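Long-range contacts in putative methyl-accepting chemotaxis signal transduction protein (Campylobacter jejuni, PDB 6W3O), which probably senses small molecules such as branched-chain amino acids outside the cell and passes the signal to the bacterial chemotaxis machinery: residues 34-39 / 74-79; 80-85 / 158-163; 176-181 / 237-242. All coordinates share one frame; numbering follows the deposited sequence.

Contact 1. Residues 34-39 / 74-79; sequences STNQSF and HSINAL. With NA (sodium ion), chain G; NA (sodium ion), chain E; SO4 (sulfate ion), chain D.
This contact belongs to the helical side of a Cache-family (PDC) sensor, where the long helix 4-48 runs past the C-terminal end of helix 58-76. Phe39 and Ile76 carry most of it. The CG2 methyl of Ile76 sits over one face of the Phe39 ring, 3.9 Å from the ring centroid, in a CH-pi contact. The nearest ring atom, Phe39 CZ, is 3.5 Å from Ile76 CG2. The ring reaches across because Phe39 CG is anti to its backbone N (chi1 171°).

The CG1-CD1 branch of Ile76 reaches toward the preceding turn of helix 4-48. Ile76 CD1 lies 3.8 Å from Phe39 CD2 and 3.7 Å from Asn36 OD1. CG2 thus takes the face of the ring; CD1 touches its CD2 corner, Asn36 and, more loosely, the Thr35 methyl. The polar end of Asn36 is held elsewhere, by ND2 to the Tyr143 hydroxyl. Ser75 OG meets the edge of the Phe39 ring, 3.6 Å from CE2. Ser75 OG also bonds to Tyr72 O and binds a sodium ion at 2.8 Å.

Helix 58-76 ends here in a Schellman motif, with Asn77 at positive phi as the C-prime residue. Just before the end, His74 turns away from helix 4-48 and donates from NE2 to sulfate O3 at 2.7 Å, with the acceptor at the ring edge. Arg73 and Ser96 also hold this sulfate, which probably came from the crystallisation liquor.

The Phe39 ring packs edge-to-face with Tyr72. Strand 152-162 packs against this contact: Phe39 touches Val159, while Asn36 and Ala78 touch Ile161. The chain then continues from the helix end into strand 80-84.

Contact 2. Residues 80-85 / 158-163; sequences NVYLGL and GVDIPS. With SKG (4-methylisoleucine), chain C.
The Tyr82 ring is sandwiched between the sheet backbone and the bound 4-methylisoleucine. Gly158 CA lies over one face, 3.8 Å from the ring centroid, in a CH-pi contact. Methyl CD1 of the ligand lies over the centre of the opposite face. The Asp160 carboxylate comes to the ring edge, its plane turned 66° from the ring.

Tyr82 CG takes the position between backbone N and carbonyl carbon (chi1 45°), which folds the ring over Gly158. Gly158 has no side chain, and its CA packs directly on the ring. Tyr82 OH donates to Asp160 OD1 at 2.7 Å, on the syn side. Thr142 OG1 also bonds to OD1.

Asp160 OD2 accepts a hydrogen bond from the ligand amino group, 2.7 Å from its N. Asn80 ND2 reaches the anti lone pair of OD2 at 3.0 Å. Asp133, Thr134, Tyr131 and Trp115 also bond to the ligand. The closeness of Asp133 to Asp160 probably makes the site favour a positive amine. This is consistent with the membrane-distal amino-acid pocket of a dCache sensor.

The backbones are antiparallel: Tyr82 and Gly158 form a hydrogen-bonded pair, with Gly158 N to Tyr82 O at 2.8 Å. Strand 80-84 lies between strands 90-94 and 152-162, and strand 139-149 follows beyond. Val81 and Val159 face helices 58-76 and 4-48, away from the ligand.

Contact 3. Residues 176-181 / 237-242; sequences NTFLFD and TACITE. With NA (sodium ion), chain F.
Strands 177-180 and 237-242 run antiparallel with their axes 4.7 Å apart, and Phe178-Cys239 and Phe180-Thr237 are the hydrogen-bonded pairs. In the second pair, Phe180 N donates to Thr237 O at 2.8 Å in the carbonyl plane. Thr237 N returns a bond to Phe180 O.

Cys239 touches two phenylalanine rings on one face of the sheet. Its CB lies over a face of the Phe178 ring, 3.9 Å from the centroid, in a CH-pi contact. Its SG makes sulfur-aromatic contacts with both rings, oblique to Phe178 and at the edge of Phe180, where it is 3.8 Å from Phe180 CE2. With Phe178 CG between backbone N and carbonyl carbon (chi1 48°), the ring leans over the neighbouring strand toward Cys239. The Thr241 methyl CG2 approaches the edge of the same ring. The sulfur is fixed by a disulfide to Cys230 of strand 224-233.

Strand 236-243 is the middle strand of a five-stranded antiparallel sheet, and 177-180 lies beside it. The sheet is consistent with the membrane-proximal module of a dCache sensor. Its other face packs on helix 4-48: Leu179 touches Val29, and Ile240 touches Gln18 and Leu21. On this face Leu179 CD1 meets Ala238 CB at 3.7 Å, and Thr177 CG2 meets Ile240 CD1 at 3.7 Å. Thr177 OG1 binds a sodium ion at 2.4 Å. Thr173, Pro174, Gly175 and Thr190 supply other ligands, and Thr25 of the helix bonds to the same hydroxyl.

At the strand end, Asn176 ND2 donates to Thr241 O at 3.1 Å. The donor stands above the carbonyl plane, 46° out of it. Arg226 NH2 is bonded to the Thr241 hydroxyl.

The contacts come in series along the chain: contact 1 closes before contact 2 opens, and contact 2 before contact 3. Contacts 1 and 2 are neighbours, with centres 10 Å apart. They meet directly, for Phe39 packs on Val159 and Leu79 N probably bonds to Asp160 O. The helix layer of contact 1 thus backs the sheet whose other face holds the ligand. Contact 3 lies in a separate sheet on the other side of the chain's centre, about 28 Å from contact 2 between centres. Helix 4-48 runs beside both sheets and so joins the two parts of the fold.

Contact 1. Residues 34-39 / 74-79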
loop_
_atom_site.group_PDB
_atom_site.type_symbol
_atom_site.label_atom_id
_atom_site.label_comp_id
_atom_site.label_asym_id
_atom_site.label_seq_id
_atom_site.Cartn_x
_atom_site.Cartn_y
_atom_site.Cartn_z
ATOM N N SER A 34 -6.635 -3.118 3.894
ATOM C CA SER A 34 -7.943 -3.740 4.049
ATOM C C SER A 34 -9.088 -2.762 3.852
ATOM O O SER A 34 -10.121 -3.135 3.315
ATOM C CB SER A 34 -8.051 -4.437 5.420
ATOM O OG SER A 34 -7.950 -3.503 6.476
ATOM N N THR A 35 -8.915 -1.511 4.265
ATOM C CA THR A 35 -9.951 -0.519 3.992
ATOM C C THR A 35 -10.124 -0.341 2.474
ATOM O O THR A 35 -11.248 -0.267 1.981
ATOM C CB THR A 35 -9.630 0.775 4.689
ATOM O OG1 THR A 35 -9.769 0.593 6.087
ATOM C CG2 THR A 35 -10.511 1.950 4.245
ATOM N N ASN A 36 -9.019 -0.270 1.749
ATOM C CA ASN A 36 -9.098 -0.110 0.300
ATOM C C ASN A 36 -9.665 -1.338 -0.388
ATOM O O ASN A 36 -10.393 -1.230 -1.362
ATOM C CB ASN A 36 -7.735 0.287 -0.257
ATOM C CG ASN A 36 -7.354 1.693 0.149
ATOM O OD1 ASN A 36 -8.215 2.544 0.320
ATOM N ND2 ASN A 36 -6.048 1.941 0.331
ATOM N N GLN A 37 -9.317 -2.512 0.106
ATOM C CA GLN A 37 -9.892 -3.740 -0.439
ATOM C C GLN A 37 -11.388 -3.819 -0.191
ATOM O O GLN A 37 -12.137 -4.171 -1.093
ATOM C CB GLN A 37 -9.166 -4.963 0.132
ATOM C CG GLN A 37 -7.729 -5.131 -0.324
ATOM C CD GLN A 37 -6.994 -6.168 0.519
ATOM O OE1 GLN A 37 -7.116 -6.153 1.753
ATOM N NE2 GLN A 37 -6.171 -7.011 -0.113
ATOM N N SER A 38 -11.823 -3.493 1.023
ATOM C CA SER A 38 -13.258 -3.551 1.307
ATOM C C SER A 38 -14.018 -2.606 0.383
ATOM O O SER A 38 -15.084 -2.947 -0.139
ATOM C CB SER A 38 -13.514 -3.195 2.771
ATOM O OG SER A 38 -12.988 -4.229 3.629
ATOM N N PHE A 39 -13.491 -1.390 0.220
ATOM C CA PHE A 39 -14.074 -0.406 -0.687
ATOM C C PHE A 39 -14.222 -0.966 -2.103
ATOM O O PHE A 39 -15.279 -0.861 -2.732
ATOM C CB PHE A 39 -13.198 0.836 -0.624
ATOM C CG PHE A 39 -13.524 1.878 -1.664
ATOM C CD1 PHE A 39 -12.873 1.865 -2.878
ATOM C CD2 PHE A 39 -14.397 2.893 -1.404
ATOM C CE1 PHE A 39 -13.117 2.852 -3.803
ATOM C CE2 PHE A 39 -14.624 3.900 -2.305
ATOM C CZ PHE A 39 -13.968 3.905 -3.501
ATOM N N HIS A 74 -15.591 9.901 -4.645
ATOM C CA HIS A 74 -15.757 10.979 -3.681
ATOM C C HIS A 74 -15.792 10.475 -2.248
ATOM O O HIS A 74 -15.232 11.106 -1.345
ATOM C CB HIS A 74 -17.029 11.722 -3.972
ATOM C CG HIS A 74 -16.990 12.562 -5.197
ATOM N ND1 HIS A 74 -18.137 13.004 -5.805
ATOM C CD2 HIS A 74 -15.959 13.077 -5.898
ATOM C CE1 HIS A 74 -17.799 13.773 -6.829
ATOM N NE2 HIS A 74 -16.486 13.846 -6.911
ATOM N N SER A 75 -16.442 9.339 -2.018
ATOM C CA SER A 75 -16.626 8.843 -0.672
ATOM C C SER A 75 -15.313 8.661 0.070
ATOM O O SER A 75 -15.254 8.881 1.285
ATOM C CB SER A 75 -17.485 7.606 -0.725
ATOM O OG SER A 75 -16.771 6.523 -1.170
ATOM N N ILE A 76 -14.285 8.226 -0.663
ATOM C CA ILE A 76 -12.984 7.894 -0.101
ATOM C C ILE A 76 -11.879 8.878 -0.530
ATOM O O ILE A 76 -10.726 8.744 -0.096
ATOM C CB ILE A 76 -12.598 6.413 -0.416
ATOM C CG1 ILE A 76 -11.659 5.803 0.664
ATOM C CG2 ILE A 76 -12.015 6.284 -1.824
ATOM C CD1 ILE A 76 -11.413 4.301 0.568
ATOM N N ASN A 77 -12.230 9.891 -1.333
ATOM C CA ASN A 77 -11.243 10.792 -1.922
ATOM C C ASN A 77 -10.156 10.045 -2.675
ATOM O O ASN A 77 -8.982 10.340 -2.531
ATOM C CB ASN A 77 -10.658 11.755 -0.874
ATOM C CG ASN A 77 -9.907 12.883 -1.512
ATOM O OD1 ASN A 77 -10.261 13.344 -2.615
ATOM N ND2 ASN A 77 -8.889 13.370 -0.805
ATOM N N ALA A 78 -10.546 9.071 -3.492
ATOM C CA ALA A 78 -9.594 8.401 -4.368
ATOM C C ALA A 78 -9.218 9.344 -5.502
ATOM O O ALA A 78 -9.915 10.320 -5.802
ATOM C CB ALA A 78 -10.201 7.139 -4.948
ATOM N N LEU A 79 -8.083 9.061 -6.123
ATOM C CA LEU A 79 -7.597 9.898 -7.224
ATOM C C LEU A 79 -8.340 9.577 -8.529
ATOM O O LEU A 79 -8.750 10.481 -9.240
ATOM C CB LEU A 79 -6.089 9.720 -7.388
ATOM C CG LEU A 79 -5.472 10.767 -8.292
ATOM C CD1 LEU A 79 -5.497 12.128 -7.544
ATOM C CD2 LEU A 79 -4.053 10.326 -8.645
HETATM NA NA NA G . -16.135 5.254 1.263
HETATM NA NA NA E . -12.409 -2.844 6.040
HETATM S S SO4 D . -14.351 16.354 -8.576
HETATM O O1 SO4 D . -13.152 15.699 -7.958
HETATM O O2 SO4 D . -13.845 17.057 -9.783
HETATM O O3 SO4 D . -15.318 15.271 -8.927
HETATM O O4 SO4 D . -14.987 17.420 -7.754
HETATM O O HOH W 1 -14.140 -0.656 5.716
#

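Contact 2. Residues 80-85 / 158-163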
loop_
_atom_site.group_PDB
_atom_site.type_symbol
_atom_site.label_atom_id
_atom_site.label_comp_id
_atom_site.label_asym_id
_atom_site.label_seq_id
_atom_site.Cartn_x
_atom_site.Cartn_y
_atom_site.Cartn_z
ATOM N N ASN A 80 -8.468 8.279 -8.821
ATOM C CA ASN A 80 -9.126 7.773 -10.029
ATOM C C ASN A 80 -9.904 6.548 -9.638
ATOM O O ASN A 80 -9.409 5.729 -8.837
ATOM C CB ASN A 80 -8.173 7.356 -11.140
ATOM C CG ASN A 80 -7.311 8.495 -11.667
ATOM O OD1 ASN A 80 -7.809 9.512 -12.122
ATOM N ND2 ASN A 80 -6.002 8.295 -11.593
ATOM N N VAL A 81 -11.069 6.360 -10.260
ATOM C CA VAL A 81 -11.811 5.096 -10.132
ATOM C C VAL A 81 -12.332 4.808 -11.551
ATOM O O VAL A 81 -12.851 5.714 -12.225
ATOM C CB VAL A 81 -12.965 5.211 -9.114
ATOM C CG1 VAL A 81 -13.802 3.956 -9.107
ATOM C CG2 VAL A 81 -12.474 5.535 -7.734
ATOM N N TYR A 82 -12.184 3.572 -12.019
ATOM C CA TYR A 82 -12.369 3.300 -13.444
ATOM C C TYR A 82 -12.769 1.870 -13.699
ATOM O O TYR A 82 -12.517 0.976 -12.899
ATOM C CB TYR A 82 -11.116 3.686 -14.268
ATOM C CG TYR A 82 -9.799 3.252 -13.663
ATOM C CD1 TYR A 82 -9.164 4.037 -12.700
ATOM C CD2 TYR A 82 -9.167 2.081 -14.074
ATOM C CE1 TYR A 82 -7.938 3.651 -12.165
ATOM C CE2 TYR A 82 -7.956 1.678 -13.534
ATOM C CZ TYR A 82 -7.323 2.495 -12.613
ATOM O OH TYR A 82 -6.114 2.134 -12.103
ATOM N N LEU A 83 -13.305 1.662 -14.900
ATOM C CA LEU A 83 -13.667 0.321 -15.359
ATOM C C LEU A 83 -13.138 0.134 -16.788
ATOM O O LEU A 83 -13.556 0.852 -17.705
ATOM C CB LEU A 83 -15.200 0.122 -15.336
ATOM C CG LEU A 83 -15.700 -1.237 -15.786
ATOM C CD1 LEU A 83 -15.210 -2.338 -14.856
ATOM C CD2 LEU A 83 -17.197 -1.260 -15.931
ATOM N N GLY A 84 -12.173 -0.780 -16.911
ATOM C CA GLY A 84 -11.531 -1.090 -18.205
ATOM C C GLY A 84 -12.215 -2.223 -18.916
ATOM O O GLY A 84 -12.507 -3.257 -18.294
ATOM N N LEU A 85 -12.460 -2.063 -20.216
ATOM C CA LEU A 85 -13.223 -3.035 -21.016
ATOM C C LEU A 85 -12.321 -3.751 -22.005
ATOM O O LEU A 85 -11.251 -3.250 -22.380
ATOM C CB LEU A 85 -14.337 -2.337 -21.789
ATOM C CG LEU A 85 -15.271 -1.434 -20.979
ATOM C CD1 LEU A 85 -16.327 -0.817 -21.910
ATOM C CD2 LEU A 85 -15.961 -2.182 -19.848
ATOM N N GLY A 158 -10.624 -0.520 -11.419
ATOM C CA GLY A 158 -9.416 -0.003 -10.765
ATOM C C GLY A 158 -9.745 1.145 -9.867
ATOM O O GLY A 158 -10.597 1.988 -10.159
ATOM N N VAL A 159 -9.005 1.205 -8.752
ATOM C CA VAL A 159 -9.103 2.263 -7.748
ATOM C C VAL A 159 -7.695 2.722 -7.436
ATOM O O VAL A 159 -6.842 1.921 -7.035
ATOM C CB VAL A 159 -9.794 1.752 -6.463
ATOM C CG1 VAL A 159 -9.755 2.829 -5.400
ATOM C CG2 VAL A 159 -11.193 1.300 -6.743
ATOM N N ASP A 160 -7.407 4.012 -7.689
ATOM C CA ASP A 160 -6.087 4.571 -7.412
ATOM C C ASP A 160 -6.130 5.443 -6.168
ATOM O O ASP A 160 -6.871 6.432 -6.108
ATOM C CB ASP A 160 -5.633 5.473 -8.591
ATOM C CG ASP A 160 -5.429 4.755 -9.901
ATOM O OD1 ASP A 160 -5.376 3.509 -9.921
ATOM O OD2 ASP A 160 -5.375 5.486 -10.926
ATOM N N ILE A 161 -5.320 5.062 -5.182
ATOM C CA ILE A 161 -5.190 5.797 -3.954
ATOM C C ILE A 161 -3.781 6.403 -3.911
ATOM O O ILE A 161 -2.814 5.704 -4.132
ATOM C CB ILE A 161 -5.362 4.863 -2.744
ATOM C CG1 ILE A 161 -6.701 4.108 -2.829
ATOM C CG2 ILE A 161 -5.263 5.660 -1.437
ATOM C CD1 ILE A 161 -7.928 4.992 -2.785
ATOM N N PRO A 162 -3.644 7.717 -3.605
ATOM C CA PRO A 162 -2.300 8.280 -3.544
ATOM C C PRO A 162 -1.423 7.541 -2.540
ATOM O O PRO A 162 -1.854 7.274 -1.395
ATOM C CB PRO A 162 -2.557 9.722 -3.064
ATOM C CG PRO A 162 -3.942 10.052 -3.551
ATOM C CD PRO A 162 -4.671 8.739 -3.349
ATOM N N SER A 163 -0.236 7.124 -2.968
ATOM C CA SER A 163 0.715 6.500 -2.055
ATOM C C SER A 163 1.122 7.389 -0.894
ATOM O O SER A 163 1.366 6.880 0.209
ATOM C CB SER A 163 1.940 5.952 -2.781
ATOM O OG SER A 163 2.477 6.958 -3.526
HETATM N N SKG C . -3.620 4.715 -12.882
HETATM C CA SKG C . -3.978 4.025 -14.133
HETATM C C SKG C . -2.677 3.938 -14.934
HETATM O O SKG C . -1.844 4.877 -14.894
HETATM C CB SKG C . -5.135 4.784 -14.817
HETATM C CG SKG C . -5.625 3.984 -16.041
HETATM C CD1 SKG C . -7.095 4.341 -16.266
HETATM C CD2 SKG C . -4.755 4.305 -17.298
HETATM O OXT SKG C . -2.443 2.920 -15.636
HETATM C CAE SKG C . -4.848 6.255 -15.102
#

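Contact 3. Residues 176-181 / 237-242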
loop_
_atom_site.group_PDB
_atom_site.type_symbol
_atom_site.label_atom_id
_atom_site.label_comp_id
_atom_site.label_asym_id
_atom_site.label_seq_id
_atom_site.Cartn_x
_atom_site.Cartn_y
_atom_site.Cartn_z
ATOM N N ASN A 176 10.607 5.431 15.942
ATOM C CA ASN A 176 11.469 5.649 14.781
ATOM C C ASN A 176 11.266 4.466 13.827
ATOM O O ASN A 176 12.145 3.612 13.625
ATOM C CB ASN A 176 12.934 5.760 15.203
ATOM C CG ASN A 176 13.858 5.942 14.014
ATOM O OD1 ASN A 176 13.556 6.766 13.139
ATOM N ND2 ASN A 176 14.990 5.264 13.995
ATOM N N THR A 177 10.075 4.452 13.236
ATOM C CA THR A 177 9.660 3.356 12.335
ATOM C C THR A 177 9.729 3.849 10.897
ATOM O O THR A 177 9.652 5.036 10.613
ATOM C CB THR A 177 8.224 2.882 12.659
ATOM O OG1 THR A 177 7.310 3.978 12.581
ATOM C CG2 THR A 177 8.159 2.253 14.054
ATOM N N PHE A 178 9.899 2.878 10.011
ATOM C CA PHE A 178 10.069 3.135 8.588
ATOM C C PHE A 178 9.712 1.914 7.778
ATOM O O PHE A 178 9.649 0.790 8.287
ATOM C CB PHE A 178 11.456 3.713 8.252
ATOM C CG PHE A 178 12.627 2.980 8.874
ATOM C CD1 PHE A 178 12.986 3.183 10.212
ATOM C CD2 PHE A 178 13.429 2.167 8.119
ATOM C CE1 PHE A 178 14.099 2.583 10.755
ATOM C CE2 PHE A 178 14.568 1.588 8.652
ATOM C CZ PHE A 178 14.876 1.734 9.988
ATOM N N LEU A 179 9.466 2.156 6.486
ATOM C CA LEU A 179 9.023 1.100 5.589
ATOM C C LEU A 179 9.935 1.132 4.356
ATOM O O LEU A 179 10.156 2.205 3.803
ATOM C CB LEU A 179 7.611 1.430 5.178
ATOM C CG LEU A 179 6.589 0.391 4.849
ATOM C CD1 LEU A 179 6.455 -0.555 6.026
ATOM C CD2 LEU A 179 5.245 1.029 4.547
ATOM N N PHE A 180 10.307 -0.072 3.884
ATOM C CA PHE A 180 10.908 -0.295 2.582
ATOM C C PHE A 180 9.863 -0.909 1.671
ATOM O O PHE A 180 9.135 -1.805 2.084
ATOM C CB PHE A 180 12.110 -1.275 2.702
ATOM C CG PHE A 180 13.245 -0.756 3.545
ATOM C CD1 PHE A 180 14.183 0.123 3.028
ATOM C CD2 PHE A 180 13.314 -1.063 4.892
ATOM C CE1 PHE A 180 15.246 0.552 3.810
ATOM C CE2 PHE A 180 14.330 -0.573 5.684
ATOM C CZ PHE A 180 15.294 0.229 5.149
ATOM N N ASP A 181 9.992 -0.604 0.376
ATOM C CA ASP A 181 9.172 -1.219 -0.651
ATOM C C ASP A 181 9.799 -2.529 -1.105
ATOM O O ASP A 181 10.764 -3.023 -0.502
ATOM C CB ASP A 181 8.912 -0.234 -1.805
ATOM C CG ASP A 181 10.135 0.044 -2.670
ATOM O OD1 ASP A 181 11.135 -0.706 -2.612
ATOM O OD2 ASP A 181 10.118 1.114 -3.321
ATOM N N THR A 237 8.917 -4.062 3.875
ATOM C CA THR A 237 9.624 -4.385 5.092
ATOM C C THR A 237 9.519 -3.230 6.081
ATOM O O THR A 237 9.857 -2.103 5.744
ATOM C CB THR A 237 11.121 -4.675 4.823
ATOM O OG1 THR A 237 11.219 -5.751 3.885
ATOM C CG2 THR A 237 11.850 -5.096 6.088
ATOM N N ALA A 238 8.914 -3.488 7.245
ATOM C CA ALA A 238 8.770 -2.464 8.294
ATOM C C ALA A 238 9.869 -2.635 9.326
ATOM O O ALA A 238 10.087 -3.746 9.771
ATOM C CB ALA A 238 7.401 -2.570 8.949
ATOM N N CYS A 239 10.493 -1.536 9.742
ATOM C CA CYS A 239 11.568 -1.565 10.731
ATOM C C CYS A 239 11.385 -0.496 11.804
ATOM O O CYS A 239 10.738 0.551 11.602
ATOM C CB CYS A 239 12.933 -1.357 10.055
ATOM S SG CYS A 239 13.382 -2.549 8.793
ATOM N N ILE A 240 12.051 -0.739 12.925
ATOM C CA ILE A 240 12.215 0.240 13.975
ATOM C C ILE A 240 13.662 0.154 14.427
ATOM O O ILE A 240 14.220 -0.957 14.481
ATOM C CB ILE A 240 11.226 -0.008 15.142
ATOM C CG1 ILE A 240 11.244 1.181 16.103
ATOM C CG2 ILE A 240 11.507 -1.312 15.836
ATOM C CD1 ILE A 240 10.059 1.199 17.068
ATOM N N THR A 241 14.268 1.298 14.740
ATOM C CA THR A 241 15.612 1.299 15.389
ATOM C C THR A 241 15.649 2.366 16.473
ATOM O O THR A 241 14.915 3.360 16.415
ATOM C CB THR A 241 16.773 1.539 14.390
ATOM O OG1 THR A 241 16.781 2.912 13.995
ATOM C CG2 THR A 241 16.684 0.636 13.182
ATOM N N GLU A 242 16.583 2.203 17.403
ATOM C CA GLU A 242 16.802 3.171 18.463
ATOM C C GLU A 242 18.245 3.057 18.892
ATOM O O GLU A 242 18.916 2.055 18.663
ATOM C CB GLU A 242 15.890 2.956 19.683
ATOM C CG GLU A 242 16.186 1.634 20.408
ATOM C CD GLU A 242 15.408 1.363 21.674
ATOM O OE1 GLU A 242 14.590 2.224 22.079
ATOM O OE2 GLU A 242 15.562 0.196 22.163
HETATM NA NA NA F . 6.685 5.876 13.859
HETATM O O HOH W 2 12.005 4.132 18.190
HETATM O O HOH W 3 10.574 -5.201 1.292
#